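PDB 6ZTI: PlaB phospholipase from Legionella pneumophila, which is a virulence-associated phospholipase of the alpha/beta hydrolase class whose activity is controlled by NAD(H)-mediated tetramerization. Local coordinates for residues L112-K115 and K120-L123; A137-G142 and C161-L166; D359-A364 and Y368-L373. All blocks are in the same frame, centred on the assembly; numbering follows the deposited sequence.

Contact 1 (L112-K115 and K120-L123)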
loop_
_atom_site.group_PDB
_atom_site.type_symbol
_atom_site.label_atom_id
_atom_site.label_comp_id
_atom_site.label_asym_id
_atom_site.label_seq_id
_atom_site.Cartn_x
_atom_site.Cartn_y
_atom_site.Cartn_z
ATOM N N LEU B 112 16.329 28.670 9.493
ATOM C CA LEU B 112 16.065 29.156 8.140
ATOM C C LEU B 112 16.656 30.544 7.916
ATOM O O LEU B 112 17.128 30.850 6.818
ATOM C CB LEU B 112 14.559 29.178 7.871
ATOM C CG LEU B 112 13.878 27.844 7.549
ATOM C CD1 LEU B 112 12.383 28.029 7.565
ATOM C CD2 LEU B 112 14.325 27.278 6.191
ATOM N N TYR B 113 16.640 31.400 8.942
ATOM C CA TYR B 113 16.961 32.815 8.774
ATOM C C TYR B 113 18.257 33.259 9.439
ATOM O O TYR B 113 18.772 34.314 9.069
ATOM C CB TYR B 113 15.810 33.688 9.310
ATOM C CG TYR B 113 14.552 33.551 8.490
ATOM C CD1 TYR B 113 14.374 34.302 7.334
ATOM C CD2 TYR B 113 13.555 32.656 8.854
ATOM C CE1 TYR B 113 13.225 34.169 6.564
ATOM C CE2 TYR B 113 12.409 32.515 8.095
ATOM C CZ TYR B 113 12.249 33.277 6.949
ATOM O OH TYR B 113 11.111 33.126 6.185
ATOM N N PHE B 114 18.822 32.486 10.382
ATOM C CA PHE B 114 19.955 33.020 11.136
ATOM C C PHE B 114 21.036 31.996 11.456
ATOM O O PHE B 114 21.917 32.286 12.277
ATOM C CB PHE B 114 19.451 33.657 12.429
ATOM C CG PHE B 114 18.641 34.900 12.200
ATOM C CD1 PHE B 114 19.266 36.086 11.906
ATOM C CD2 PHE B 114 17.260 34.873 12.248
ATOM C CE1 PHE B 114 18.531 37.232 11.673
ATOM C CE2 PHE B 114 16.529 36.004 12.013
ATOM C CZ PHE B 114 17.167 37.190 11.727
ATOM N N LYS B 115 21.038 30.843 10.782
ATOM C CA LYS B 115 21.882 29.731 11.199
ATOM C C LYS B 115 23.328 30.168 11.390
ATOM O O LYS B 115 23.903 30.027 12.474
ATOM C CB LYS B 115 21.813 28.601 10.175
ATOM C CG LYS B 115 22.755 27.447 10.513
ATOM C CD LYS B 115 22.515 26.220 9.633
ATOM C CE LYS B 115 23.674 25.215 9.727
ATOM N NZ LYS B 115 23.940 24.779 11.114
ATOM N N LYS B 120 22.847 38.250 14.878
ATOM C CA LYS B 120 21.893 39.157 14.254
ATOM C C LYS B 120 20.443 38.748 14.502
ATOM O O LYS B 120 19.529 39.495 14.144
ATOM C CB LYS B 120 22.147 39.226 12.744
ATOM C CG LYS B 120 23.515 39.778 12.361
ATOM C CD LYS B 120 23.549 41.296 12.364
ATOM C CE LYS B 120 24.806 41.822 11.684
ATOM N NZ LYS B 120 24.769 41.641 10.201
ATOM N N CYS B 121 20.217 37.588 15.091
ATOM C CA CYS B 121 18.865 37.133 15.356
ATOM C C CYS B 121 18.187 38.061 16.360
ATOM O O CYS B 121 18.773 38.361 17.406
ATOM C CB CYS B 121 18.908 35.706 15.898
ATOM S SG CYS B 121 17.308 34.970 16.195
ATOM N N PRO B 122 16.961 38.524 16.095
ATOM C CA PRO B 122 16.300 39.440 17.038
ATOM C C PRO B 122 15.802 38.768 18.308
ATOM O O PRO B 122 15.264 39.448 19.190
ATOM C CB PRO B 122 15.132 39.990 16.214
ATOM C CG PRO B 122 14.799 38.875 15.281
ATOM C CD PRO B 122 16.101 38.215 14.937
ATOM N N LEU B 123 15.970 37.464 18.434
ATOM C CA LEU B 123 15.534 36.736 19.613
ATOM C C LEU B 123 16.654 36.765 20.642
ATOM O O LEU B 123 17.815 36.525 20.308
ATOM C CB LEU B 123 15.155 35.302 19.219
ATOM C CG LEU B 123 14.752 34.290 20.285
ATOM C CD1 LEU B 123 13.735 33.298 19.721
ATOM C CD2 LEU B 123 15.980 33.535 20.799
#
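F114 lays its phenyl ring against the backbone of C121, so that one face of the ring rests on an alpha carbon. The principal contact is a CH-pi interaction. C121 CA stands 3.7 Å from the centroid of the F114 ring, only 14° off its normal and displaced somewhat toward the rim. The cysteine sulfur joins in from an oblique direction. C121 SG is 4.4 Å from the same centroid, with CD2 the ring atom it comes closest to, a sulfur-aromatic contact. At the far end of the ring, F114 CZ meets P122 CD at 3.5 Å, and the two side chains cross at about a right angle. The carbonyl oxygen of K120 lies obliquely beside F114 CE1.

The second shell is lightly polar. With C121 SG swung opposite its own amide nitrogen (chi1 -177°), the sulfur can reach forward along the chain, where L123 N gives it a long, weak hydrogen bond of 3.6 Å. A weak bond from R93 NH1 to C121 O and backbone hydrogen bonding between P122 and F94 tie the loop to strand 93-99. C121 and P122 also lean on W109, one helical turn and more before F114. The contact therefore lies at the connection from helix 102-114 to strand 123-129, the second half of a beta-alpha-beta crossover from strand 93-99, with L112 and Y113 of the same helix packing against helix 69-89.

Contact 2 (A137-G142 and C161-L166). With SND (thionicotinamide-adenine-dinucleotide), chain H.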
loop_
_atom_site.group_PDB
_atom_site.type_symbol
_atom_site.label_atom_id
_atom_site.label_comp_id
_atom_site.label_asym_id
_atom_site.label_seq_id
_atom_site.Cartn_x
_atom_site.Cartn_y
_atom_site.Cartn_z
ATOM N N ALA B 137 6.082 10.107 20.541
ATOM C CA ALA B 137 5.681 8.748 20.199
ATOM C C ALA B 137 4.249 8.692 19.700
ATOM O O ALA B 137 3.895 7.773 18.951
ATOM C CB ALA B 137 5.854 7.842 21.417
ATOM N N LEU B 138 3.424 9.668 20.082
ATOM C CA LEU B 138 2.021 9.669 19.710
ATOM C C LEU B 138 1.802 10.003 18.237
ATOM O O LEU B 138 0.746 9.660 17.689
ATOM C CB LEU B 138 1.256 10.675 20.568
ATOM C CG LEU B 138 1.006 10.361 22.040
ATOM C CD1 LEU B 138 0.326 11.538 22.702
ATOM C CD2 LEU B 138 0.137 9.135 22.155
ATOM N N ALA B 139 2.766 10.663 17.587
ATOM C CA ALA B 139 2.545 11.156 16.228
ATOM C C ALA B 139 2.264 10.019 15.264
ATOM O O ALA B 139 1.439 10.156 14.352
ATOM C CB ALA B 139 3.760 11.964 15.755
ATOM N N GLN B 140 2.932 8.884 15.448
ATOM C CA GLN B 140 2.721 7.761 14.549
ATOM C C GLN B 140 1.281 7.263 14.605
ATOM O O GLN B 140 0.733 6.847 13.579
ATOM C CB GLN B 140 3.705 6.638 14.878
ATOM C CG GLN B 140 3.616 5.479 13.915
ATOM C CD GLN B 140 4.787 4.521 14.027
ATOM O OE1 GLN B 140 4.682 3.465 14.644
ATOM N NE2 GLN B 140 5.911 4.884 13.414
ATOM N N LEU B 141 0.638 7.325 15.773
ATOM C CA LEU B 141 -0.772 6.968 15.876
ATOM C C LEU B 141 -1.654 7.737 14.892
ATOM O O LEU B 141 -2.826 7.393 14.723
ATOM C CB LEU B 141 -1.280 7.196 17.294
ATOM C CG LEU B 141 -0.480 6.499 18.391
ATOM C CD1 LEU B 141 -1.187 6.671 19.721
ATOM C CD2 LEU B 141 -0.265 5.009 18.094
ATOM N N GLY B 142 -1.112 8.781 14.248
ATOM C CA GLY B 142 -1.733 9.379 13.079
ATOM C C GLY B 142 -2.943 10.248 13.400
ATOM O O GLY B 142 -3.404 10.353 14.538
ATOM N N CYS B 161 1.138 16.882 7.839
ATOM C CA CYS B 161 2.532 17.214 7.567
ATOM C C CYS B 161 3.295 17.531 8.846
ATOM O O CYS B 161 4.485 17.217 8.950
ATOM C CB CYS B 161 2.621 18.377 6.586
ATOM S SG CYS B 161 2.155 17.904 4.891
ATOM N N VAL B 162 2.639 18.148 9.826
ATOM C CA VAL B 162 3.299 18.342 11.107
ATOM C C VAL B 162 3.510 17.007 11.823
ATOM O O VAL B 162 4.487 16.841 12.559
ATOM C CB VAL B 162 2.492 19.323 11.974
ATOM C CG1 VAL B 162 3.123 19.423 13.372
ATOM C CG2 VAL B 162 2.424 20.687 11.295
ATOM N N LEU B 163 2.589 16.054 11.659
ATOM C CA LEU B 163 2.785 14.735 12.254
ATOM C C LEU B 163 3.974 14.012 11.639
ATOM O O LEU B 163 4.674 13.268 12.336
ATOM C CB LEU B 163 1.526 13.883 12.090
ATOM C CG LEU B 163 0.289 14.357 12.854
ATOM C CD1 LEU B 163 -0.879 13.414 12.608
ATOM C CD2 LEU B 163 0.566 14.452 14.344
ATOM N N ASP B 164 4.222 14.206 10.342
ATOM C CA ASP B 164 5.417 13.619 9.743
ATOM C C ASP B 164 6.687 14.171 10.380
ATOM O O ASP B 164 7.693 13.456 10.477
ATOM C CB ASP B 164 5.428 13.880 8.240
ATOM C CG ASP B 164 4.373 13.090 7.495
ATOM O OD1 ASP B 164 4.034 11.967 7.922
ATOM O OD2 ASP B 164 3.889 13.600 6.472
ATOM N N TRP B 165 6.665 15.436 10.812
ATOM C CA TRP B 165 7.812 16.010 11.517
ATOM C C TRP B 165 7.927 15.425 12.919
ATOM O O TRP B 165 9.011 15.021 13.351
ATOM C CB TRP B 165 7.693 17.546 11.586
ATOM C CG TRP B 165 8.993 18.273 11.914
ATOM C CD1 TRP B 165 9.794 18.965 11.038
ATOM C CD2 TRP B 165 9.644 18.366 13.193
ATOM N NE1 TRP B 165 10.889 19.472 11.691
ATOM C CE2 TRP B 165 10.821 19.123 13.012
ATOM C CE3 TRP B 165 9.343 17.894 14.467
ATOM C CZ2 TRP B 165 11.697 19.405 14.053
ATOM C CZ3 TRP B 165 10.224 18.172 15.511
ATOM C CH2 TRP B 165 11.383 18.922 15.294
ATOM N N LEU B 166 6.812 15.371 13.642
ATOM C CA LEU B 166 6.857 14.952 15.031
ATOM C C LEU B 166 7.137 13.459 15.195
ATOM O O LEU B 166 7.524 13.038 16.287
ATOM C CB LEU B 166 5.542 15.316 15.707
ATOM C CG LEU B 166 5.362 16.809 15.972
ATOM C CD1 LEU B 166 3.892 17.140 16.191
ATOM C CD2 LEU B 166 6.189 17.237 17.201
HETATM P PA SND H . -0.356 -2.173 18.145
HETATM O O1A SND H . 0.511 -3.266 17.615
HETATM O O2A SND H . -0.523 -2.055 19.634
HETATM O O5B SND H . -1.855 -2.210 17.554
HETATM C C5B SND H . -2.019 -2.558 16.172
HETATM C C4B SND H . -3.371 -2.053 15.737
HETATM O O4B SND H . -4.403 -2.614 16.587
HETATM C C3B SND H . -3.540 -0.536 15.805
HETATM O O3B SND H . -4.272 -0.089 14.673
HETATM C C2B SND H . -4.331 -0.343 17.097
HETATM O O2B SND H . -5.093 0.853 17.090
HETATM C C1B SND H . -5.232 -1.572 17.057
HETATM N N9A SND H . -5.761 -1.961 18.358
HETATM C C8A SND H . -5.080 -2.575 19.377
HETATM N N7A SND H . -5.773 -2.706 20.481
HETATM C C5A SND H . -7.000 -2.135 20.169
HETATM C C6A SND H . -8.156 -1.902 20.932
HETATM N N6A SND H . -8.299 -2.303 22.200
HETATM N N1A SND H . -9.182 -1.258 20.335
HETATM C C2A SND H . -9.060 -0.902 19.054
HETATM N N3A SND H . -8.023 -1.083 18.231
HETATM C C4A SND H . -7.012 -1.691 18.858
HETATM O O3 SND H . 0.206 -0.782 17.623
HETATM P PN SND H . -0.274 0.740 17.727
HETATM O O1N SND H . -1.235 0.827 18.854
HETATM O O2N SND H . -0.686 1.177 16.380
HETATM O O5D SND H . 1.113 1.446 18.121
HETATM C C5D SND H . 2.002 1.930 17.090
HETATM C C4D SND H . 3.444 1.678 17.476
HETATM O O4D SND H . 3.712 2.220 18.792
HETATM C C3D SND H . 3.877 0.215 17.558
HETATM O O3D SND H . 5.263 0.138 17.229
HETATM C C2D SND H . 3.603 -0.116 19.026
HETATM O O2D SND H . 4.345 -1.227 19.520
HETATM C C1D SND H . 4.072 1.183 19.672
HETATM N N1N SND H . 3.329 1.398 20.998
HETATM C C2N SND H . 2.111 1.954 20.905
HETATM C C3N SND H . 1.412 2.279 22.050
HETATM C C7N SND H . 0.130 3.028 21.957
HETATM S S7N SND H . -0.197 4.288 22.992
HETATM N N7N SND H . -0.703 2.671 21.002
HETATM C C4N SND H . 1.985 1.999 23.284
HETATM C C5N SND H . 3.231 1.400 23.349
HETATM C C6N SND H . 3.897 1.103 22.183
#
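Q140 NE2 gives hydrogen bonds to two acceptors, E167 OE2, just past helix 160-166, and R383 O, on strand 378-383, and so links the 137-142 turn to both. The contact itself is apolar and close, with A139 and L163 only 5.4 Å apart at their CA atoms. A139 CB enters between two residues one helical turn apart on 161-166. It lies 3.7 Å from L166 C, equally close to L166 CB and L163 O (both 3.8 Å), and at the longer distance of 4.3 Å from L163 CD2. The small methyl lets the turn come right down onto the helix backbone. L163 divides its branches between two partners: CD2 is the one facing A139, while CD1 reaches G142 C at 3.9 Å. G142 adopts a positive phi (75°), a conformation that favours glycine. Backbone hydrogen bonding between L166 and S136 fastens the beginning of the turn to the same helix.

Beyond A139 the next two side chains turn to the dinucleotide. The chain of Q140 leaves opposite its amide nitrogen (chi1 -176°) and runs on extended, which puts OE1 3.6 Å from C4D of the ligand while NE2 keeps its protein partners. L141 CD2 approaches N7N of the ligand at 3.8 Å. R145 and N209 bond to this ligand from the same subunit, and L360, R381 and Y393 of the third subunit from across the interface. Helix 160-166 lies behind 137-142, on the side away from the ligand and probably within the alpha/beta hydrolase core, and 137-142 thus borders a dinucleotide pocket shared between subunits.

Contact 3 (D359-A364 and Y368-L373); sequences DLYLTA and YSEQAL. With SND (thionicotinamide-adenine-dinucleotide), chain J.
A364 and S369 pair their backbones in both directions. S369 N gives to A364 O at 2.8 Å, and A364 N returns a bond of 3.0 Å to S369 O. Since Y368, with its positive phi, and S369 both face A364, the pair forms a G1 beta bulge. A type I turn follows from S369 to A372. Within it S369 OG, turned opposite its own amide nitrogen (chi1 163°), is brought to Q371 N and accepts from it at 2.9 Å, an ST turn.

This hairpin-like return builds a dinucleotide site. L362 reads the adenine through its backbone: L362 N donates to N1A at 2.9 Å, and L362 O accepts from N6A. The same N6A gives a second bond, 2.8 Å, to E370 O, a carbonyl that also takes O3D (2.7 Å) and O2D of the thionicotinamide ribose, three donors in all. L373 N donates in turn to O3D, while Q371 OE1 accepts from N7N at 2.9 Å. Q371 NE2 bonds to E370 OE2 and to Y205 O of the third subunit, whose R333 reaches Q371 O and L373 O.

Apolar contacts flank the bonds. L373 CD2 lies against L362 and A364, and E370 CB meets Y361 CD2 obliquely. T363 OG1 stands at the edge of the Y368 ring, 3.5 Å from CD1; the Y368 hydroxyl pairs with S438 O. E370 N, buried here, has no partner in the model.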
loop_
_atom_site.group_PDB
_atom_site.type_symbol
_atom_site.label_atom_id
_atom_site.label_comp_id
_atom_site.label_asym_id
_atom_site.label_seq_id
_atom_site.Cartn_x
_atom_site.Cartn_y
_atom_site.Cartn_z
ATOM N N ASP B 359 18.502 -6.419 11.389
ATOM C CA ASP B 359 18.278 -6.695 12.805
ATOM C C ASP B 359 19.297 -5.907 13.620
ATOM O O ASP B 359 20.502 -5.983 13.347
ATOM C CB ASP B 359 18.434 -8.186 13.121
ATOM C CG ASP B 359 17.351 -9.047 12.495
ATOM O OD1 ASP B 359 16.170 -8.639 12.497
ATOM O OD2 ASP B 359 17.692 -10.150 12.021
ATOM N N LEU B 360 18.820 -5.179 14.629
ATOM C CA LEU B 360 19.660 -4.345 15.474
ATOM C C LEU B 360 19.593 -4.830 16.914
ATOM O O LEU B 360 18.508 -4.919 17.502
ATOM C CB LEU B 360 19.231 -2.881 15.392
ATOM C CG LEU B 360 20.193 -1.879 16.018
ATOM C CD1 LEU B 360 20.087 -0.567 15.294
ATOM C CD2 LEU B 360 19.898 -1.707 17.521
ATOM N N TYR B 361 20.760 -5.077 17.496
ATOM C CA TYR B 361 20.878 -5.657 18.823
ATOM C C TYR B 361 21.650 -4.729 19.735
ATOM O O TYR B 361 22.711 -4.225 19.359
ATOM C CB TYR B 361 21.610 -6.992 18.792
ATOM C CG TYR B 361 20.960 -8.044 17.959
ATOM C CD1 TYR B 361 21.289 -8.191 16.624
ATOM C CD2 TYR B 361 20.040 -8.918 18.508
ATOM C CE1 TYR B 361 20.706 -9.163 15.861
ATOM C CE2 TYR B 361 19.453 -9.894 17.749
ATOM C CZ TYR B 361 19.794 -10.013 16.429
ATOM O OH TYR B 361 19.205 -10.976 15.663
ATOM N N LEU B 362 21.115 -4.515 20.925
ATOM C CA LEU B 362 21.920 -4.118 22.063
ATOM C C LEU B 362 22.671 -5.335 22.596
ATOM O O LEU B 362 22.169 -6.460 22.558
ATOM C CB LEU B 362 21.029 -3.541 23.164
ATOM C CG LEU B 362 20.386 -2.157 22.994
ATOM C CD1 LEU B 362 21.308 -1.052 23.460
ATOM C CD2 LEU B 362 19.972 -1.906 21.576
ATOM N N THR B 363 23.883 -5.111 23.097
ATOM C CA THR B 363 24.677 -6.188 23.665
ATOM C C THR B 363 25.277 -5.729 24.986
ATOM O O THR B 363 25.496 -4.535 25.204
ATOM C CB THR B 363 25.787 -6.617 22.733
ATOM O OG1 THR B 363 26.650 -5.503 22.489
ATOM C CG2 THR B 363 25.221 -7.129 21.404
ATOM N N ALA B 364 25.572 -6.691 25.852
ATOM C CA ALA B 364 26.076 -6.380 27.182
ATOM C C ALA B 364 26.810 -7.594 27.729
ATOM O O ALA B 364 26.850 -8.657 27.109
ATOM C CB ALA B 364 24.939 -5.958 28.110
ATOM N N TYR B 368 29.631 -9.262 25.253
ATOM C CA TYR B 368 28.720 -8.486 24.422
ATOM C C TYR B 368 27.662 -9.393 23.787
ATOM O O TYR B 368 27.544 -9.518 22.566
ATOM C CB TYR B 368 29.496 -7.708 23.360
ATOM C CG TYR B 368 30.316 -6.565 23.929
ATOM C CD1 TYR B 368 29.766 -5.292 24.055
ATOM C CD2 TYR B 368 31.625 -6.755 24.344
ATOM C CE1 TYR B 368 30.494 -4.245 24.575
ATOM C CE2 TYR B 368 32.369 -5.703 24.869
ATOM C CZ TYR B 368 31.791 -4.452 24.978
ATOM O OH TYR B 368 32.520 -3.406 25.492
ATOM N N SER B 369 26.871 -10.013 24.651
ATOM C CA SER B 369 25.773 -10.866 24.224
ATOM C C SER B 369 24.493 -10.058 24.168
ATOM O O SER B 369 24.260 -9.209 25.018
ATOM C CB SER B 369 25.607 -12.041 25.185
ATOM O OG SER B 369 24.342 -12.637 25.003
ATOM N N GLU B 370 23.671 -10.319 23.148
ATOM C CA GLU B 370 22.334 -9.734 23.076
ATOM C C GLU B 370 21.384 -10.293 24.129
ATOM O O GLU B 370 20.295 -9.733 24.332
ATOM C CB GLU B 370 21.754 -9.944 21.672
ATOM C CG GLU B 370 21.090 -11.287 21.400
ATOM C CD GLU B 370 22.071 -12.449 21.249
ATOM O OE1 GLU B 370 23.300 -12.213 21.227
ATOM O OE2 GLU B 370 21.597 -13.608 21.133
ATOM N N GLN B 371 21.764 -11.375 24.787
ATOM C CA GLN B 371 20.967 -12.006 25.823
ATOM C C GLN B 371 21.267 -11.481 27.224
ATOM O O GLN B 371 20.590 -11.878 28.177
ATOM C CB GLN B 371 21.211 -13.522 25.800
ATOM C CG GLN B 371 21.041 -14.189 24.426
ATOM C CD GLN B 371 19.590 -14.413 24.054
ATOM O OE1 GLN B 371 18.731 -14.506 24.917
ATOM N NE2 GLN B 371 19.312 -14.502 22.759
ATOM N N ALA B 372 22.240 -10.595 27.381
ATOM C CA ALA B 372 22.710 -10.211 28.705
ATOM C C ALA B 372 22.211 -8.844 29.182
ATOM O O ALA B 372 22.687 -8.357 30.209
ATOM C CB ALA B 372 24.235 -10.226 28.735
ATOM N N LEU B 373 21.275 -8.208 28.484
ATOM C CA LEU B 373 20.826 -6.901 28.949
ATOM C C LEU B 373 20.157 -7.024 30.324
ATOM O O LEU B 373 19.517 -8.031 30.619
ATOM C CB LEU B 373 19.853 -6.289 27.953
ATOM C CG LEU B 373 20.447 -5.552 26.745
ATOM C CD1 LEU B 373 21.036 -4.246 27.211
ATOM C CD2 LEU B 373 21.531 -6.334 26.043
HETATM P PA SND J . 12.490 -8.687 26.625
HETATM O O1A SND J . 13.391 -9.805 26.175
HETATM O O2A SND J . 11.083 -9.045 26.943
HETATM O O5B SND J . 12.499 -7.535 25.490
HETATM C C5B SND J . 11.791 -6.287 25.577
HETATM C C4B SND J . 11.826 -5.697 24.187
HETATM O O4B SND J . 13.194 -5.439 23.787
HETATM C C3B SND J . 11.267 -6.604 23.103
HETATM O O3B SND J . 10.811 -5.792 22.042
HETATM C C2B SND J . 12.493 -7.405 22.681
HETATM O O2B SND J . 12.326 -7.944 21.376
HETATM C C1B SND J . 13.559 -6.307 22.726
HETATM N N9A SND J . 14.915 -6.784 22.968
HETATM C C8A SND J . 15.316 -7.773 23.828
HETATM N N7A SND J . 16.610 -7.989 23.829
HETATM C C5A SND J . 17.096 -7.076 22.903
HETATM C C6A SND J . 18.394 -6.790 22.443
HETATM N N6A SND J . 19.483 -7.441 22.849
HETATM N N1A SND J . 18.536 -5.797 21.533
HETATM C C2A SND J . 17.446 -5.148 21.114
HETATM N N3A SND J . 16.170 -5.345 21.460
HETATM C C4A SND J . 16.062 -6.326 22.367
HETATM O O3 SND J . 13.058 -7.917 27.894
HETATM P PN SND J . 13.922 -8.338 29.167
HETATM O O1N SND J . 13.485 -9.675 29.634
HETATM O O2N SND J . 13.908 -7.199 30.103
HETATM O O5D SND J . 15.356 -8.507 28.484
HETATM C C5D SND J . 16.561 -8.546 29.278
HETATM C C4D SND J . 17.585 -9.396 28.566
HETATM O O4D SND J . 17.235 -10.795 28.673
HETATM C C3D SND J . 17.743 -9.127 27.072
HETATM O O3D SND J . 19.110 -9.299 26.744
HETATM C C2D SND J . 16.917 -10.238 26.430
HETATM O O2D SND J . 17.379 -10.543 25.118
HETATM C C1D SND J . 17.207 -11.376 27.393
HETATM N N1N SND J . 16.105 -12.426 27.375
HETATM C C2N SND J . 16.430 -13.692 27.063
HETATM C C3N SND J . 15.471 -14.686 27.123
HETATM C C7N SND J . 15.798 -16.095 26.783
HETATM S S7N SND J . 14.665 -17.302 26.962
HETATM N N7N SND J . 17.012 -16.337 26.333
HETATM C C4N SND J . 14.178 -14.337 27.501
HETATM C C5N SND J . 13.873 -13.024 27.799
HETATM C C6N SND J . 14.857 -12.073 27.732
#

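Contact 2 is the buried one, its centre about 13 Å from the centre of the chain, whereas contacts 1 and 3 are only partly buried and lie on opposite sides of that centre. Contacts 1 and 2 both pack without a hydrogen bond between their segments; contact 1 leads into strand 123-129, while the first segment of contact 2 lies in the loop after it. Contact 3 joins a strand of the mixed sheet to the loop that follows, with a two-bond backbone bridge as well as apolar contacts. Contacts 2 and 3 each border bound dinucleotide: L360, in 359-364 of the third subunit, bonds to the ligand beside 137-142. Contact 1 stays away from the dinucleotide sites.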